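Local coordinates for uncharacterized protein, DUF633, LMOf2365_1472 (Listeria monocytogenes str. 4b F2365, PDB 3GNL) that probably transfers a methyl group from S-adenosylmethionine to N1 of adenine 22 in tRNA, at residues A[146-151]-A[155-160]; A[131-136]-A[179-184]; A[9-14]-A[95-100]. All blocks are in the same frame, centred on the assembly; numbering follows the deposited sequence.

Contact 1 (A[146-151]-A[155-160]); sequences EAILRE and VYEIMV
Residues 146-151 and 155-160 run antiparallel, their axes at 154°, and form the beta hairpin at one edge of the Rossmann-like methyltransferase sheet. Strand 154-163 lies between strand 120-125 and the outermost strand 141-151, reversing direction as in the 3-2-1-4-5-7-6 order of class I methyltransferases. Two hydrogen-bonded pairs, Ala-147 with Ile-158 and Leu-149 with Tyr-156, hold the segments; the shortest bond joins Tyr-156 N to Leu-149 O at 2.8 Å. They alternate with non-hydrogen-bonded pairs, whose CA-H groups contact the carbonyl oxygens of the neighbouring hydrogen-bonded pairs.

On the face bearing Leu-149, Tyr-156 and Ile-158, chi1 of 60° sets Leu-149 CG between its own backbone N and carbonyl carbon and brings the branched end nearer the partner strand. CD1 of Leu-149 meets the ring carbon CD2 of Tyr-156 at 3.9 Å, while CD2 of Leu-149 reaches CD1 of Ile-158 at 4.0 Å, so the leucine bridges two side chains. Lys-14 of helix 10-16 packs over this face, and Glu-151 accepts from the backbone N atoms of Lys-10 and Arg-11 at the start of that helix.

On the other face Ile-148 slants across Val-155, with CG1 of Ile-148 and CG1 of Val-155 tightly packed at 3.5 Å. The second valine methyl, CG2 of Val-155, lies 3.5 Å from NH2 of Arg-150, whose NH1 bonds weakly to Ser-191. Ile-188 and Lys-192 of helix 187-208 touch the valine.

Farther along, Glu-146 lies beside Met-159, a selenomethionine, and OE1 of Glu-146 accepts from Cys-180 N and Leu-181 N. A water donates to Glu-146 OE2 at 2.8 Å and to Ile-158 O at 3.0 Å; the same carbonyl oxygen also accepts from Ala-147 N, which approaches tilted 31° from the carbonyl plane.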
ATOM      1  N   GLU A 146      -6.194   3.918  -7.497  1.00 19.34           N
ATOM      2  CA  GLU A 146      -4.951   3.107  -7.421  1.00 17.71           C
ATOM      3  C   GLU A 146      -3.995   3.551  -8.479  1.00 18.70           C
ATOM      4  O   GLU A 146      -4.362   4.144  -9.514  1.00 21.25           O
ATOM      5  CB  GLU A 146      -5.256   1.607  -7.649  1.00 18.72           C
ATOM      6  CG  GLU A 146      -6.278   1.006  -6.682  1.00 19.39           C
ATOM      7  CD  GLU A 146      -6.548  -0.496  -6.951  1.00 20.73           C
ATOM      8  OE1 GLU A 146      -7.107  -0.779  -8.053  1.00 20.63           O
ATOM      9  OE2 GLU A 146      -6.188  -1.300  -6.076  1.00 20.87           O
ATOM     10  N   ALA A 147      -2.732   3.235  -8.218  1.00 18.66           N
ATOM     11  CA  ALA A 147      -1.680   3.496  -9.170  1.00 18.85           C
ATOM     12  C   ALA A 147      -0.705   2.336  -9.152  1.00 18.56           C
ATOM     13  O   ALA A 147      -0.550   1.658  -8.139  1.00 20.43           O
ATOM     14  CB  ALA A 147      -0.949   4.801  -8.881  1.00 19.68           C
ATOM     15  N   ILE A 148      -0.030   2.172 -10.274  1.00 20.04           N
ATOM     16  CA  ILE A 148       1.055   1.184 -10.397  1.00 19.92           C
ATOM     17  C   ILE A 148       2.184   1.892 -11.096  1.00 22.05           C
ATOM     18  O   ILE A 148       1.957   2.603 -12.082  1.00 23.91           O
ATOM     19  CB  ILE A 148       0.598  -0.180 -11.067  1.00 20.48           C
ATOM     20  CG1 ILE A 148       1.642  -1.269 -10.858  1.00 22.09           C
ATOM     21  CG2 ILE A 148       0.110  -0.009 -12.489  1.00 22.79           C
ATOM     22  CD1 ILE A 148       1.161  -2.684 -11.197  1.00 22.78           C
ATOM     23  N   LEU A 149       3.397   1.750 -10.559  1.00 21.54           N
ATOM     24  CA  LEU A 149       4.524   2.432 -11.175  1.00 24.09           C
ATOM     25  C   LEU A 149       5.753   1.558 -11.069  1.00 23.21           C
ATOM     26  O   LEU A 149       5.786   0.579 -10.291  1.00 22.56           O
ATOM     27  CB  LEU A 149       4.739   3.813 -10.542  1.00 25.92           C
ATOM     28  CG  LEU A 149       5.025   3.897  -9.041  1.00 28.66           C
ATOM     29  CD1 LEU A 149       6.523   3.945  -8.670  1.00 29.83           C
ATOM     30  CD2 LEU A 149       4.327   5.129  -8.474  1.00 31.49           C
ATOM     31  N   ARG A 150       6.763   1.889 -11.859  1.00 25.96           N
ATOM     32  CA  ARG A 150       8.037   1.178 -11.772  1.00 27.62           C
ATOM     33  C   ARG A 150       9.118   2.206 -11.412  1.00 28.17           C
ATOM     34  O   ARG A 150       9.203   3.264 -12.019  1.00 29.70           O
ATOM     35  CB  ARG A 150       8.321   0.443 -13.096  1.00 29.34           C
ATOM     36  CG  ARG A 150       9.598  -0.435 -13.075  1.00 31.94           C
ATOM     37  CD  ARG A 150       9.753  -1.458 -14.208  1.00 34.74           C
ATOM     38  NE  ARG A 150       8.920  -1.214 -15.387  1.00 39.07           N
ATOM     39  CZ  ARG A 150       7.965  -2.047 -15.807  1.00 39.61           C
ATOM     40  NH1 ARG A 150       7.253  -1.762 -16.877  1.00 39.97           N
ATOM     41  NH2 ARG A 150       7.734  -3.179 -15.159  1.00 40.86           N
ATOM     42  N   GLU A 151       9.900   1.922 -10.386  1.00 28.62           N
ATOM     43  CA  GLU A 151      11.026   2.779 -10.026  1.00 29.60           C
ATOM     44  C   GLU A 151      12.190   1.875  -9.623  1.00 31.53           C
ATOM     45  O   GLU A 151      12.013   0.933  -8.846  1.00 31.17           O
ATOM     46  CB  GLU A 151      10.649   3.734  -8.869  1.00 29.30           C
ATOM     47  CG  GLU A 151      11.770   4.698  -8.461  1.00 29.61           C
ATOM     48  CD  GLU A 151      11.310   5.828  -7.561  1.00 29.92           C
ATOM     49  OE1 GLU A 151      10.457   5.617  -6.646  1.00 29.61           O
ATOM     50  OE2 GLU A 151      11.853   6.942  -7.736  1.00 30.51           O
ATOM     51  N   VAL A 155       8.361  -2.882  -9.283  1.00 26.16           N
ATOM     52  CA  VAL A 155       6.974  -2.399  -9.513  1.00 25.27           C
ATOM     53  C   VAL A 155       6.285  -2.160  -8.161  1.00 25.66           C
ATOM     54  O   VAL A 155       6.297  -3.037  -7.310  1.00 26.23           O
ATOM     55  CB  VAL A 155       6.156  -3.363 -10.419  1.00 25.72           C
ATOM     56  CG1 VAL A 155       4.724  -2.843 -10.647  1.00 26.28           C
ATOM     57  CG2 VAL A 155       6.807  -3.452 -11.759  1.00 27.84           C
ATOM     58  N   TYR A 156       5.643  -0.994  -7.986  1.00 22.85           N
ATOM     59  CA  TYR A 156       4.974  -0.660  -6.744  1.00 22.20           C
ATOM     60  C   TYR A 156       3.522  -0.337  -7.034  1.00 20.80           C
ATOM     61  O   TYR A 156       3.202   0.403  -7.968  1.00 21.76           O
ATOM     62  CB  TYR A 156       5.578   0.605  -6.126  1.00 22.31           C
ATOM     63  CG  TYR A 156       7.017   0.468  -5.754  1.00 25.53           C
ATOM     64  CD1 TYR A 156       7.372  -0.213  -4.596  1.00 26.43           C
ATOM     65  CD2 TYR A 156       8.015   0.989  -6.577  1.00 26.92           C
ATOM     66  CE1 TYR A 156       8.728  -0.394  -4.243  1.00 28.70           C
ATOM     67  CE2 TYR A 156       9.396   0.825  -6.241  1.00 29.17           C
ATOM     68  CZ  TYR A 156       9.715   0.141  -5.067  1.00 28.26           C
ATOM     69  OH  TYR A 156      11.055  -0.046  -4.694  1.00 29.82           O
ATOM     70  N   GLU A 157       2.654  -0.814  -6.167  1.00 20.97           N
ATOM     71  CA  GLU A 157       1.222  -0.500  -6.216  1.00 20.93           C
ATOM     72  C   GLU A 157       0.853   0.406  -5.051  1.00 20.91           C
ATOM     73  O   GLU A 157       1.390   0.259  -3.935  1.00 19.65           O
ATOM     74  CB  GLU A 157       0.388  -1.783  -6.133  1.00 23.16           C
ATOM     75  CG  GLU A 157       0.497  -2.726  -7.357  1.00 25.81           C
ATOM     76  CD  GLU A 157       0.189  -4.157  -6.965  1.00 29.89           C
ATOM     77  OE1 GLU A 157       0.932  -4.761  -6.127  1.00 33.41           O
ATOM     78  OE2 GLU A 157      -0.782  -4.681  -7.495  1.00 29.16           O
ATOM     79  N   ILE A 158      -0.069   1.331  -5.337  1.00 19.65           N
ATOM     80  CA  ILE A 158      -0.596   2.287  -4.317  1.00 19.10           C
ATOM     81  C   ILE A 158      -2.112   2.180  -4.384  1.00 19.84           C
ATOM     82  O   ILE A 158      -2.692   2.015  -5.459  1.00 20.20           O
ATOM     83  CB  ILE A 158      -0.154   3.730  -4.642  1.00 20.25           C
ATOM     84  CG1 ILE A 158       1.390   3.788  -4.587  1.00 22.27           C
ATOM     85  CG2 ILE A 158      -0.800   4.754  -3.649  1.00 19.70           C
ATOM     86  CD1 ILE A 158       1.941   4.996  -5.234  1.00 22.58           C
HETATM   87  N   MSE A 159      -2.760   2.209  -3.232  1.00 18.79           N
HETATM   88  CA  MSE A 159      -4.222   2.191  -3.223  1.00 19.86           C
HETATM   89  C   MSE A 159      -4.720   3.258  -2.251  1.00 20.05           C
HETATM   90  O   MSE A 159      -4.124   3.492  -1.202  1.00 18.88           O
HETATM   91  CB  MSE A 159      -4.767   0.812  -2.832  1.00 22.73           C
HETATM   92  CG  MSE A 159      -4.522   0.363  -1.436  1.00 25.08           C
HETATM   93 SE   MSE A 159      -5.335  -1.447  -1.205  1.00 29.18          SE
HETATM   94  CE  MSE A 159      -3.918  -2.428  -2.106  1.00 19.19           C
ATOM     95  N   VAL A 160      -5.843   3.869  -2.604  1.00 19.95           N
ATOM     96  CA  VAL A 160      -6.418   4.907  -1.746  1.00 21.79           C
ATOM     97  C   VAL A 160      -7.791   4.441  -1.380  1.00 22.23           C
ATOM     98  O   VAL A 160      -8.521   3.959  -2.267  1.00 22.29           O
ATOM     99  CB  VAL A 160      -6.493   6.218  -2.495  1.00 22.52           C
ATOM    100  CG1 VAL A 160      -7.084   7.316  -1.566  1.00 22.94           C
ATOM    101  CG2 VAL A 160      -5.097   6.611  -3.043  1.00 23.93           C
TER
HETATM  102  O   HOH W   1      -3.436  -0.897  -5.605  1.00 24.24           O

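Contact 2 (A[131-136]-A[179-184]); sequences QLREWS and PCLLKE
Arg-133 reaches Pro-179 and Leu-181 through an almost fully stretched side chain: chi1 of -53° places CG anti to the carbonyl carbon, beside the backbone N, and chi2 of -161° and chi3 of -171° keep the chain straight as far as NE. The arginine thereby spans the gap from helix 129-139 to the short helix 179-184; the nearest CA atoms, those of Arg-133 and Pro-179, are 9.1 Å apart. The two helices meet over the hairpin strands 141-151 and 154-163 of the Rossmann-like methyltransferase sheet.

Two packing contacts mark its course. CD of Arg-133 meets the ring carbon CD of Pro-179 at 4.0 Å, the side chains passing at a slant. Beyond it, NH2 of Arg-133 comes to 4.0 Å from the methyl CD1 of Leu-181, a side chain that crosses the arginine at about a right angle. No hydrogen bond joins the two helical segments; proline and leucine supply hydrocarbon beside a buried cationic group, with Met-159 also packed on the arginine.

NE of Arg-133 makes a salt bridge to OE2 of Glu-146, NH1 donates to the carbonyl oxygen of Ile-175, and NH2 has a long, weak ion pair with Glu-157. All three guanidinium nitrogens thus have polar partners despite the burial. The nearby carboxylates would be expected to favour the charged arginine. Arg-133 therefore packs on helix 179-184 but is bound to the hairpin by its salt bridge.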
ATOM      1  N   GLN A 131      -3.834  -8.630   0.174  1.00 19.48           N
ATOM      2  CA  GLN A 131      -4.203  -8.727   1.589  1.00 22.00           C
ATOM      3  C   GLN A 131      -4.963  -7.470   2.004  1.00 21.04           C
ATOM      4  O   GLN A 131      -5.905  -7.543   2.793  1.00 21.48           O
ATOM      5  CB  GLN A 131      -2.987  -8.833   2.486  1.00 24.23           C
ATOM      6  CG  GLN A 131      -2.241 -10.138   2.418  1.00 29.16           C
ATOM      7  CD  GLN A 131      -2.761 -11.103   3.436  1.00 31.79           C
ATOM      8  OE1 GLN A 131      -3.798 -10.859   4.062  1.00 32.23           O
ATOM      9  NE2 GLN A 131      -2.057 -12.226   3.605  1.00 35.05           N
ATOM     10  N   LEU A 132      -4.550  -6.334   1.480  1.00 20.58           N
ATOM     11  CA  LEU A 132      -5.206  -5.080   1.834  1.00 19.72           C
ATOM     12  C   LEU A 132      -6.525  -4.897   1.085  1.00 19.07           C
ATOM     13  O   LEU A 132      -7.467  -4.248   1.576  1.00 18.40           O
ATOM     14  CB  LEU A 132      -4.241  -3.922   1.576  1.00 18.93           C
ATOM     15  CG  LEU A 132      -3.017  -3.954   2.483  1.00 22.04           C
ATOM     16  CD1 LEU A 132      -2.075  -2.871   2.067  1.00 20.31           C
ATOM     17  CD2 LEU A 132      -3.393  -3.824   3.978  1.00 22.62           C
ATOM     18  N   ARG A 133      -6.655  -5.477  -0.108  1.00 18.59           N
ATOM     19  CA  ARG A 133      -7.928  -5.429  -0.811  1.00 18.67           C
ATOM     20  C   ARG A 133      -8.932  -6.331  -0.127  1.00 20.57           C
ATOM     21  O   ARG A 133     -10.111  -5.968  -0.065  1.00 20.76           O
ATOM     22  CB  ARG A 133      -7.753  -5.709  -2.336  1.00 17.06           C
ATOM     23  CG  ARG A 133      -6.701  -4.781  -2.923  1.00 18.31           C
ATOM     24  CD  ARG A 133      -6.844  -4.693  -4.412  1.00 19.74           C
ATOM     25  NE  ARG A 133      -5.733  -3.992  -5.027  1.00 20.56           N
ATOM     26  CZ  ARG A 133      -4.600  -4.558  -5.432  1.00 20.31           C
ATOM     27  NH1 ARG A 133      -4.422  -5.888  -5.352  1.00 19.95           N
ATOM     28  NH2 ARG A 133      -3.637  -3.799  -5.956  1.00 21.36           N
ATOM     29  N   GLU A 134      -8.469  -7.450   0.458  1.00 19.62           N
ATOM     30  CA  GLU A 134      -9.340  -8.299   1.270  1.00 22.19           C
ATOM     31  C   GLU A 134      -9.764  -7.553   2.503  1.00 22.22           C
ATOM     32  O   GLU A 134     -10.956  -7.589   2.834  1.00 21.95           O
ATOM     33  CB  GLU A 134      -8.677  -9.626   1.651  1.00 24.76           C
ATOM     34  CG  GLU A 134      -9.685 -10.582   2.226  1.00 32.22           C
ATOM     35  CD  GLU A 134      -9.184 -11.985   2.230  1.00 35.31           C
ATOM     36  OE1 GLU A 134      -8.044 -12.222   2.705  1.00 37.43           O
ATOM     37  OE2 GLU A 134      -9.946 -12.844   1.726  1.00 37.08           O
ATOM     38  N   TRP A 135      -8.816  -6.883   3.164  1.00 20.02           N
ATOM     39  CA  TRP A 135      -9.145  -6.081   4.333  1.00 20.28           C
ATOM     40  C   TRP A 135     -10.206  -5.059   3.960  1.00 19.04           C
ATOM     41  O   TRP A 135     -11.140  -4.818   4.737  1.00 19.97           O
ATOM     42  CB  TRP A 135      -7.869  -5.404   4.841  1.00 20.19           C
ATOM     43  CG  TRP A 135      -8.136  -4.517   6.069  1.00 21.00           C
ATOM     44  CD1 TRP A 135      -8.089  -4.888   7.367  1.00 22.57           C
ATOM     45  CD2 TRP A 135      -8.487  -3.138   6.035  1.00 22.44           C
ATOM     46  NE1 TRP A 135      -8.411  -3.810   8.169  1.00 23.08           N
ATOM     47  CE2 TRP A 135      -8.695  -2.733   7.376  1.00 22.37           C
ATOM     48  CE3 TRP A 135      -8.703  -2.221   5.001  1.00 23.79           C
ATOM     49  CZ2 TRP A 135      -9.067  -1.403   7.715  1.00 21.83           C
ATOM     50  CZ3 TRP A 135      -9.067  -0.905   5.333  1.00 24.03           C
ATOM     51  CH2 TRP A 135      -9.238  -0.523   6.691  1.00 22.91           C
ATOM     52  N   SER A 136     -10.075  -4.422   2.807  1.00 19.72           N
ATOM     53  CA  SER A 136     -11.033  -3.404   2.378  1.00 19.68           C
ATOM     54  C   SER A 136     -12.446  -3.984   2.295  1.00 21.35           C
ATOM     55  O   SER A 136     -13.409  -3.367   2.759  1.00 21.48           O
ATOM     56  CB  SER A 136     -10.537  -2.804   1.051  1.00 24.36           C
ATOM     57  OG  SER A 136     -11.531  -2.689   0.059  1.00 27.97           O
ATOM     58  N   PRO A 179      -9.195  -3.056  -8.344  1.00 19.98           N
ATOM     59  CA  PRO A 179     -10.329  -2.666  -9.179  1.00 19.81           C
ATOM     60  C   PRO A 179     -10.078  -1.488 -10.122  1.00 21.54           C
ATOM     61  O   PRO A 179     -10.616  -1.470 -11.212  1.00 23.74           O
ATOM     62  CB  PRO A 179     -11.434  -2.335  -8.149  1.00 21.14           C
ATOM     63  CG  PRO A 179     -10.633  -1.875  -6.939  1.00 20.69           C
ATOM     64  CD  PRO A 179      -9.415  -2.834  -6.910  1.00 20.57           C
ATOM     65  N   CYS A 180      -9.267  -0.519  -9.704  1.00 20.69           N
ATOM     66  CA  CYS A 180      -8.933   0.603 -10.562  1.00 21.55           C
ATOM     67  C   CYS A 180      -7.866   0.209 -11.554  1.00 20.94           C
ATOM     68  O   CYS A 180      -7.933   0.584 -12.724  1.00 23.37           O
ATOM     69  CB  CYS A 180      -8.463   1.807  -9.716  1.00 22.55           C
ATOM     70  SG  CYS A 180      -9.635   2.313  -8.355  1.00 24.79           S
ATOM     71  N   LEU A 181      -6.879  -0.562 -11.090  1.00 21.20           N
ATOM     72  CA  LEU A 181      -5.786  -0.951 -11.955  1.00 19.89           C
ATOM     73  C   LEU A 181      -6.266  -1.832 -13.099  1.00 21.22           C
ATOM     74  O   LEU A 181      -5.777  -1.737 -14.237  1.00 21.39           O
ATOM     75  CB  LEU A 181      -4.697  -1.704 -11.170  1.00 18.66           C
ATOM     76  CG  LEU A 181      -4.002  -0.881 -10.058  1.00 17.29           C
ATOM     77  CD1 LEU A 181      -2.969  -1.770  -9.362  1.00 18.53           C
ATOM     78  CD2 LEU A 181      -3.344   0.382 -10.560  1.00 20.89           C
ATOM     79  N   LEU A 182      -7.237  -2.677 -12.804  1.00 21.50           N
ATOM     80  CA  LEU A 182      -7.655  -3.549 -13.912  1.00 25.21           C
ATOM     81  C   LEU A 182      -8.553  -2.855 -14.951  1.00 28.79           C
ATOM     82  O   LEU A 182      -8.633  -3.323 -16.071  1.00 28.47           O
ATOM     83  CB  LEU A 182      -8.217  -4.877 -13.408  1.00 26.93           C
ATOM     84  CG  LEU A 182      -9.572  -4.884 -12.743  1.00 27.18           C
ATOM     85  CD1 LEU A 182     -10.695  -4.971 -13.810  1.00 29.11           C
ATOM     86  CD2 LEU A 182      -9.619  -6.094 -11.826  1.00 25.65           C
ATOM     87  N   LYS A 183      -9.210  -1.762 -14.574  1.00 28.47           N
ATOM     88  CA  LYS A 183      -9.902  -0.903 -15.551  1.00 30.79           C
ATOM     89  C   LYS A 183      -8.917  -0.123 -16.441  1.00 30.01           C
ATOM     90  O   LYS A 183      -9.092  -0.014 -17.654  1.00 32.04           O
ATOM     91  CB  LYS A 183     -10.876   0.064 -14.867  1.00 32.96           C
ATOM     92  CG  LYS A 183     -12.111  -0.569 -14.233  1.00 36.41           C
ATOM     93  CD  LYS A 183     -13.233   0.478 -14.166  1.00 39.44           C
ATOM     94  CE  LYS A 183     -14.098   0.336 -12.916  1.00 40.55           C
ATOM     95  NZ  LYS A 183     -14.579   1.676 -12.444  1.00 42.56           N
ATOM     96  N   GLU A 184      -7.871   0.398 -15.817  1.00 27.71           N
ATOM     97  CA  GLU A 184      -6.863   1.203 -16.469  1.00 28.13           C
ATOM     98  C   GLU A 184      -6.017   0.391 -17.459  1.00 26.52           C
ATOM     99  O   GLU A 184      -5.711   0.873 -18.551  1.00 28.16           O
ATOM    100  CB  GLU A 184      -5.976   1.818 -15.404  1.00 28.64           C
ATOM    101  CG  GLU A 184      -4.900   2.712 -15.973  1.00 29.35           C
ATOM    102  CD  GLU A 184      -3.807   3.133 -14.961  1.00 31.64           C
ATOM    103  OE1 GLU A 184      -3.542   2.437 -13.922  1.00 29.73           O
ATOM    104  OE2 GLU A 184      -3.180   4.193 -15.240  1.00 35.51           O
TER

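Contact 3 (A[9-14]-A[95-100]); sequences SKRLEK and VIAGMG
NH1 of Arg-11 packs against the corner of the chain at Ala-97 and Gly-98, 4.0 Å from CB of Ala-97 and 3.8 Å from N of Gly-98, without a hydrogen bond to either. The side chain starts extended and then bends at chi3, 65°, which brings NH1 to these two residues. One face of the guanidinium rests on the next residue in its own helix, with CG of Leu-12 3.7 Å above the plane and offset toward the rim.

Gln-124 links the two sides: its OE1 accepts from Arg-11 NH1 and, weakly, from Gly-98 N. Arg-11 NH2 adds a long, weak ion pair to Asp-31. Ser-9 caps the helix, which begins at Lys-10, its OG accepting from Leu-12 N at 3.0 Å.

Gly-98, with positive phi (73°), turns the chain just after Ala-97, leading to Gly-100, the N-cap of helix 101-110. Such a loop after the fourth strand belongs to the Rossmann-like methyltransferase fold, whose cofactor commonly binds at the C-terminal ends of the parallel strands; a site here is inferred from that fold.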
ATOM      1  N   SER A   9      11.170  10.560  -4.012  1.00 23.64           N
ATOM      2  CA  SER A   9      11.156   9.478  -4.984  1.00 23.56           C
ATOM      3  C   SER A   9       9.822   9.484  -5.758  1.00 23.13           C
ATOM      4  O   SER A   9       8.822  10.026  -5.262  1.00 24.03           O
ATOM      5  CB  SER A   9      11.327   8.107  -4.299  1.00 22.32           C
ATOM      6  OG  SER A   9      10.199   7.802  -3.495  1.00 24.33           O
ATOM      7  N   LYS A  10       9.805   8.870  -6.940  1.00 24.40           N
ATOM      8  CA  LYS A  10       8.567   8.799  -7.724  1.00 25.59           C
ATOM      9  C   LYS A  10       7.499   8.050  -6.941  1.00 23.28           C
ATOM     10  O   LYS A  10       6.314   8.365  -7.012  1.00 24.67           O
ATOM     11  CB  LYS A  10       8.802   8.140  -9.087  1.00 27.03           C
ATOM     12  CG  LYS A  10       9.689   8.962  -9.974  1.00 30.92           C
ATOM     13  CD  LYS A  10       8.883  10.071 -10.658  1.00 35.29           C
ATOM     14  CE  LYS A  10       9.663  10.659 -11.846  1.00 37.53           C
ATOM     15  NZ  LYS A  10      10.614  11.687 -11.340  1.00 38.98           N
ATOM     16  N   ARG A  11       7.927   7.038  -6.200  1.00 22.71           N
ATOM     17  CA  ARG A  11       7.012   6.263  -5.347  1.00 20.71           C
ATOM     18  C   ARG A  11       6.354   7.166  -4.299  1.00 20.54           C
ATOM     19  O   ARG A  11       5.110   7.160  -4.128  1.00 20.04           O
ATOM     20  CB  ARG A  11       7.779   5.102  -4.685  1.00 20.21           C
ATOM     21  CG  ARG A  11       6.949   4.232  -3.749  1.00 20.92           C
ATOM     22  CD  ARG A  11       7.833   3.178  -3.107  1.00 20.71           C
ATOM     23  NE  ARG A  11       8.835   3.809  -2.254  1.00 22.15           N
ATOM     24  CZ  ARG A  11       8.720   3.978  -0.935  1.00 22.49           C
ATOM     25  NH1 ARG A  11       7.641   3.557  -0.282  1.00 21.80           N
ATOM     26  NH2 ARG A  11       9.681   4.609  -0.258  1.00 25.06           N
ATOM     27  N   LEU A  12       7.173   7.901  -3.553  1.00 20.77           N
ATOM     28  CA  LEU A  12       6.610   8.755  -2.509  1.00 19.72           C
ATOM     29  C   LEU A  12       5.884   9.954  -3.061  1.00 19.95           C
ATOM     30  O   LEU A  12       4.925  10.392  -2.441  1.00 21.01           O
ATOM     31  CB  LEU A  12       7.664   9.155  -1.464  1.00 20.06           C
ATOM     32  CG  LEU A  12       8.117   7.990  -0.582  1.00 21.79           C
ATOM     33  CD1 LEU A  12       9.307   8.515   0.262  1.00 23.02           C
ATOM     34  CD2 LEU A  12       7.007   7.411   0.289  1.00 24.59           C
ATOM     35  N   GLU A  13       6.288  10.439  -4.232  1.00 21.89           N
ATOM     36  CA  GLU A  13       5.604  11.530  -4.896  1.00 23.27           C
ATOM     37  C   GLU A  13       4.192  11.060  -5.276  1.00 22.99           C
ATOM     38  O   GLU A  13       3.197  11.798  -5.074  1.00 23.11           O
ATOM     39  CB  GLU A  13       6.373  11.952  -6.136  1.00 26.70           C
ATOM     40  CG  GLU A  13       5.707  13.110  -6.908  1.00 32.67           C
ATOM     41  CD  GLU A  13       6.568  13.609  -8.046  1.00 37.95           C
ATOM     42  OE1 GLU A  13       6.853  12.831  -8.981  1.00 40.66           O
ATOM     43  OE2 GLU A  13       6.992  14.780  -7.999  1.00 41.98           O
ATOM     44  N   LYS A  14       4.092   9.824  -5.751  1.00 20.62           N
ATOM     45  CA  LYS A  14       2.772   9.314  -6.127  1.00 21.84           C
ATOM     46  C   LYS A  14       1.893   9.177  -4.913  1.00 20.59           C
ATOM     47  O   LYS A  14       0.727   9.534  -4.943  1.00 20.55           O
ATOM     48  CB  LYS A  14       2.862   8.016  -6.984  1.00 21.42           C
ATOM     49  CG  LYS A  14       1.506   7.586  -7.579  1.00 22.92           C
ATOM     50  CD  LYS A  14       0.985   8.693  -8.524  1.00 24.72           C
ATOM     51  CE  LYS A  14      -0.112   8.195  -9.420  1.00 26.75           C
ATOM     52  NZ  LYS A  14      -0.590   9.338 -10.271  1.00 28.94           N
ATOM     53  N   VAL A  95      -1.257   7.467   5.992  1.00 19.17           N
ATOM     54  CA  VAL A  95      -0.365   6.901   4.964  1.00 19.74           C
ATOM     55  C   VAL A  95       0.405   5.766   5.578  1.00 19.12           C
ATOM     56  O   VAL A  95       0.955   5.919   6.649  1.00 19.92           O
ATOM     57  CB  VAL A  95       0.645   7.951   4.462  1.00 19.69           C
ATOM     58  CG1 VAL A  95       1.616   7.409   3.427  1.00 21.04           C
ATOM     59  CG2 VAL A  95      -0.071   9.187   3.911  1.00 21.23           C
ATOM     60  N   ILE A  96       0.406   4.593   4.927  1.00 19.32           N
ATOM     61  CA  ILE A  96       1.278   3.472   5.373  1.00 19.64           C
ATOM     62  C   ILE A  96       1.938   2.946   4.094  1.00 18.22           C
ATOM     63  O   ILE A  96       1.250   2.328   3.249  1.00 20.63           O
ATOM     64  CB  ILE A  96       0.498   2.327   6.108  1.00 19.59           C
ATOM     65  CG1 ILE A  96      -0.513   2.919   7.108  1.00 20.83           C
ATOM     66  CG2 ILE A  96       1.498   1.376   6.818  1.00 20.96           C
ATOM     67  CD1 ILE A  96      -1.385   1.886   7.785  1.00 20.84           C
ATOM     68  N   ALA A  97       3.235   3.212   3.960  1.00 18.10           N
ATOM     69  CA  ALA A  97       4.004   2.887   2.745  1.00 18.41           C
ATOM     70  C   ALA A  97       5.268   2.112   3.106  1.00 19.67           C
ATOM     71  O   ALA A  97       5.731   2.179   4.233  1.00 20.42           O
ATOM     72  CB  ALA A  97       4.362   4.174   1.988  1.00 19.64           C
ATOM     73  N   GLY A  98       5.782   1.351   2.134  1.00 20.15           N
ATOM     74  CA  GLY A  98       7.107   0.735   2.245  1.00 20.83           C
ATOM     75  C   GLY A  98       7.173  -0.429   3.204  1.00 23.36           C
ATOM     76  O   GLY A  98       8.199  -0.657   3.818  1.00 24.22           O
HETATM   77  N   MSE A  99       6.058  -1.149   3.330  1.00 22.05           N
HETATM   78  CA  MSE A  99       5.995  -2.311   4.239  1.00 24.08           C
HETATM   79  C   MSE A  99       5.244  -3.392   3.504  1.00 22.36           C
HETATM   80  O   MSE A  99       4.466  -3.115   2.596  1.00 19.96           O
HETATM   81  CB  MSE A  99       5.145  -1.961   5.464  1.00 26.84           C
HETATM   82  CG  MSE A  99       5.758  -0.962   6.347  1.00 32.21           C
HETATM   83 SE   MSE A  99       4.628  -0.793   7.890  1.00 36.28          SE
HETATM   84  CE  MSE A  99       4.877   1.144   8.153  1.00 33.29           C
ATOM     85  N   GLY A 100       5.375  -4.634   3.969  1.00 23.24           N
ATOM     86  CA  GLY A 100       4.587  -5.697   3.355  1.00 22.35           C
ATOM     87  C   GLY A 100       3.104  -5.568   3.651  1.00 21.19           C
ATOM     88  O   GLY A 100       2.722  -5.076   4.731  1.00 22.07           O
TER

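From the N terminus, contact 3 closes first, bringing the chain at 95-100 back to helix 10-16 after 80 intervening residues that include the first strands of the sheet. Contact 2 opens later, at helix 129-139, and closes at helix 179-184. Within that loop lies contact 1, the pairing of strands 141-151 and 154-163 in a tight hairpin; no loops cross. Contact 1 is the middle piece: Glu-146 at one end touches both helices of contact 2, while Glu-151 at the other meets the start of helix 10-16 in contact 3. Contacts 2 and 3 do not touch, their centres being about 17 Å apart.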